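Long-range contact in formate oxidase (Aspergillus oryzae, PDB 5ZU2), which binds FAD and probably uses it to oxidise formate: residues Thr32-Glu37 with Thr222-Val227. The protein carries 1 engineered substitution. Sequence-based numbering, arbitrary orientation.
Sequences TVLIVE and TIVPEV. With FAD (flavin-adenine dinucleotide), chain D.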
loop_
_atom_site.group_PDB
_atom_site.type_symbol
_atom_site.label_atom_id
_atom_site.label_comp_id
_atom_site.label_asym_id
_atom_site.label_seq_id
_atom_site.Cartn_x
_atom_site.Cartn_y
_atom_site.Cartn_z
ATOM N N THR A 32 -25.073 14.923 -5.031
ATOM C CA THR A 32 -24.812 14.879 -3.594
ATOM C C THR A 32 -23.992 13.649 -3.247
ATOM O O THR A 32 -24.325 12.534 -3.668
ATOM C CB THR A 32 -26.109 14.876 -2.781
ATOM O OG1 THR A 32 -27.010 13.888 -3.319
ATOM C CG2 THR A 32 -26.719 16.258 -2.761
ATOM N N VAL A 33 -22.925 13.858 -2.479
ATOM C CA VAL A 33 -22.011 12.794 -2.080
ATOM C C VAL A 33 -21.836 12.839 -0.567
ATOM O O VAL A 33 -21.538 13.898 0.006
ATOM C CB VAL A 33 -20.639 12.901 -2.782
ATOM C CG1 VAL A 33 -19.771 11.690 -2.425
ATOM C CG2 VAL A 33 -20.799 13.025 -4.312
ATOM N N LEU A 34 -22.005 11.691 0.071
ATOM C CA LEU A 34 -21.744 11.519 1.488
ATOM C C LEU A 34 -20.528 10.625 1.672
ATOM O O LEU A 34 -20.401 9.601 0.993
ATOM C CB LEU A 34 -22.947 10.883 2.187
ATOM C CG LEU A 34 -22.647 10.335 3.582
ATOM C CD1 LEU A 34 -22.436 11.468 4.554
ATOM C CD2 LEU A 34 -23.762 9.406 4.023
ATOM N N ILE A 35 -19.653 10.992 2.606
ATOM C CA ILE A 35 -18.528 10.144 3.011
ATOM C C ILE A 35 -18.672 9.834 4.498
ATOM O O ILE A 35 -18.718 10.763 5.315
ATOM C CB ILE A 35 -17.178 10.825 2.768
ATOM C CG1 ILE A 35 -17.038 11.249 1.314
ATOM C CG2 ILE A 35 -16.061 9.860 3.178
ATOM C CD1 ILE A 35 -15.768 12.087 1.049
ATOM N N VAL A 36 -18.730 8.534 4.861
ATOM C CA VAL A 36 -18.639 8.124 6.267
ATOM C C VAL A 36 -17.247 7.563 6.532
ATOM O O VAL A 36 -16.688 6.828 5.705
ATOM C CB VAL A 36 -19.744 7.118 6.667
ATOM C CG1 VAL A 36 -21.123 7.780 6.585
ATOM C CG2 VAL A 36 -19.707 5.862 5.856
ATOM N N GLU A 37 -16.665 7.949 7.674
ATOM C CA GLU A 37 -15.270 7.657 7.994
ATOM C C GLU A 37 -15.118 7.532 9.506
ATOM O O GLU A 37 -15.645 8.371 10.251
ATOM C CB GLU A 37 -14.336 8.762 7.466
ATOM C CG GLU A 37 -12.950 8.780 8.096
ATOM C CD GLU A 37 -12.199 7.477 7.842
ATOM O OE1 GLU A 37 -12.386 6.907 6.748
ATOM O OE2 GLU A 37 -11.443 7.006 8.728
ATOM N N THR A 222 -20.830 15.794 1.652
ATOM C CA THR A 222 -20.991 15.767 3.098
ATOM C C THR A 222 -19.999 14.742 3.663
ATOM O O THR A 222 -19.993 13.564 3.267
ATOM C CB THR A 222 -22.434 15.436 3.511
ATOM O OG1 THR A 222 -23.323 16.441 2.999
ATOM C CG2 THR A 222 -22.580 15.456 5.031
ATOM N N ILE A 223 -19.138 15.208 4.558
ATOM C CA ILE A 223 -18.146 14.380 5.225
ATOM C C ILE A 223 -18.587 14.168 6.674
ATOM O O ILE A 223 -18.693 15.123 7.452
ATOM C CB ILE A 223 -16.748 15.013 5.138
ATOM C CG1 ILE A 223 -16.304 15.101 3.665
ATOM C CG2 ILE A 223 -15.762 14.198 5.923
ATOM C CD1 ILE A 223 -14.902 15.702 3.423
ATOM N N VAL A 224 -18.840 12.918 7.041
ATOM C CA VAL A 224 -19.216 12.578 8.413
ATOM C C VAL A 224 -18.090 11.755 9.034
ATOM O O VAL A 224 -18.020 10.536 8.822
ATOM C CB VAL A 224 -20.568 11.846 8.446
ATOM C CG1 VAL A 224 -20.889 11.329 9.843
ATOM C CG2 VAL A 224 -21.680 12.759 7.953
ATOM N N PRO A 225 -17.153 12.379 9.741
ATOM C CA PRO A 225 -16.072 11.642 10.395
ATOM C C PRO A 225 -16.544 11.081 11.734
ATOM O O PRO A 225 -17.691 11.264 12.140
ATOM C CB PRO A 225 -15.001 12.714 10.595
ATOM C CG PRO A 225 -15.790 13.960 10.820
ATOM C CD PRO A 225 -16.980 13.835 9.876
ATOM N N GLU A 226 -15.632 10.382 12.415
ATOM C CA GLU A 226 -15.870 9.829 13.758
ATOM C C GLU A 226 -17.148 8.991 13.855
ATOM O O GLU A 226 -17.840 9.013 14.872
ATOM C CB GLU A 226 -15.933 10.941 14.812
ATOM C CG GLU A 226 -14.952 12.057 14.620
ATOM C CD GLU A 226 -13.745 11.871 15.454
ATOM O OE1 GLU A 226 -13.423 10.699 15.747
ATOM O OE2 GLU A 226 -13.123 12.889 15.827
ATOM N N VAL A 227 -17.462 8.229 12.807
ATOM C CA VAL A 227 -18.556 7.267 12.860
ATOM C C VAL A 227 -18.022 5.917 12.421
ATOM O O VAL A 227 -17.213 5.825 11.491
ATOM C CB VAL A 227 -19.780 7.679 12.001
ATOM C CG1 VAL A 227 -20.301 9.029 12.439
ATOM C CG2 VAL A 227 -19.467 7.665 10.514
HETATM P PA FAD D . -7.410 2.824 3.060
HETATM O O1A FAD D . -6.824 2.220 4.255
HETATM O O2A FAD D . -6.588 3.951 2.450
HETATM O O5B FAD D . -8.905 3.405 3.348
HETATM C C5B FAD D . -9.848 2.709 4.195
HETATM C C4B FAD D . -10.639 3.757 4.943
HETATM O O4B FAD D . -11.833 3.169 5.513
HETATM C C3B FAD D . -9.898 4.440 6.095
HETATM O O3B FAD D . -10.114 5.848 6.108
HETATM C C2B FAD D . -10.528 3.804 7.333
HETATM O O2B FAD D . -10.474 4.630 8.501
HETATM C C1B FAD D . -11.959 3.595 6.848
HETATM N N9A FAD D . -12.679 2.572 7.599
HETATM C C8A FAD D . -12.277 1.277 7.763
HETATM N N7A FAD D . -13.096 0.549 8.480
HETATM C C5A FAD D . -14.095 1.434 8.842
HETATM C C6A FAD D . -15.261 1.278 9.617
HETATM N N6A FAD D . -15.613 0.123 10.194
HETATM N N1A FAD D . -16.064 2.359 9.770
HETATM C C2A FAD D . -15.705 3.507 9.193
HETATM N N3A FAD D . -14.627 3.776 8.449
HETATM C C4A FAD D . -13.853 2.690 8.311
HETATM N N1 FAD D . 1.748 2.298 -0.822
HETATM C C2 FAD D . 2.622 2.790 -1.748
HETATM O O2 FAD D . 2.360 2.770 -2.960
HETATM N N3 FAD D . 3.843 3.336 -1.328
HETATM C C4 FAD D . 4.290 3.432 -0.011
HETATM O O4 FAD D . 5.395 3.920 0.243
HETATM C C4X FAD D . 3.338 2.904 0.962
HETATM N N5 FAD D . 3.669 2.943 2.233
HETATM C C5X FAD D . 2.768 2.445 3.154
HETATM C C6 FAD D . 3.101 2.509 4.512
HETATM C C7 FAD D . 2.230 2.040 5.487
HETATM C C7M FAD D . 2.632 2.117 6.942
HETATM C C8 FAD D . 0.989 1.499 5.099
HETATM C C8M FAD D . 0.019 0.985 6.124
HETATM C C9 FAD D . 0.647 1.446 3.745
HETATM C C9A FAD D . 1.525 1.913 2.771
HETATM N N10 FAD D . 1.207 1.897 1.391
HETATM C C10 FAD D . 2.094 2.369 0.460
HETATM C "C1'" FAD D . -0.032 1.290 0.906
HETATM C "C2'" FAD D . -1.126 2.279 0.553
HETATM O "O2'" FAD D . -1.096 3.387 1.449
HETATM C "C3'" FAD D . -2.467 1.558 0.690
HETATM O "O3'" FAD D . -2.428 0.301 0.019
HETATM C "C4'" FAD D . -3.692 2.329 0.208
HETATM O "O4'" FAD D . -3.699 3.612 0.841
HETATM C "C5'" FAD D . -4.941 1.517 0.473
HETATM O "O5'" FAD D . -6.094 2.293 0.093
HETATM P P FAD D . -7.551 1.794 0.380
HETATM O O1P FAD D . -8.443 2.948 -0.084
HETATM O O2P FAD D . -7.683 0.423 -0.214
HETATM O O3P FAD D . -7.630 1.705 1.959
#
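L34, I35 and V36 pair in parallel with T222, I223 and V224, joining the edge strand 221-224 of the Rossmann-type FAD-binding sheet to its neighbour 33-36. The evidence is an angle of 14° between strand directions and a ladder in which I35 gives its N-H to T222 O (2.7 Å) and takes that of V224 on its own O (2.8 Å). T222 N to V33 O and E37 N to V224 O extend the ladder at its two ends, the latter less straight, with an N-H...O angle of 143°.

The inner strand is the tightly packed side: V33 to V36 are all buried. I35 and I223 run alongside each other, with I35 CD1 4.0 Å from I223 CG1, and helix 16-25 closes over I35 through N19 and A22. On the other face L34, its CG anti to the backbone N (chi1 165°), slants across V224, bringing CD1 to 3.7 Å from V224 CG2; F7 also touches L34 and T222. The edge strand is looser: T222, I223 and V224 remain partly exposed, and E226 is exposed where the chain turns.

Beyond the strand ends, V227 N closes that turn onto E37 O, while the E37 side chain, bent at chi2, turns from 222-227 to the cofactor. G14 N and G39 N each hold one carboxylate oxygen, and both hydroxyls of the adenosine ribose donate to the same group: O3B of FAD to E37 OE1 and O2B to E37 OE2, each at 2.6 Å.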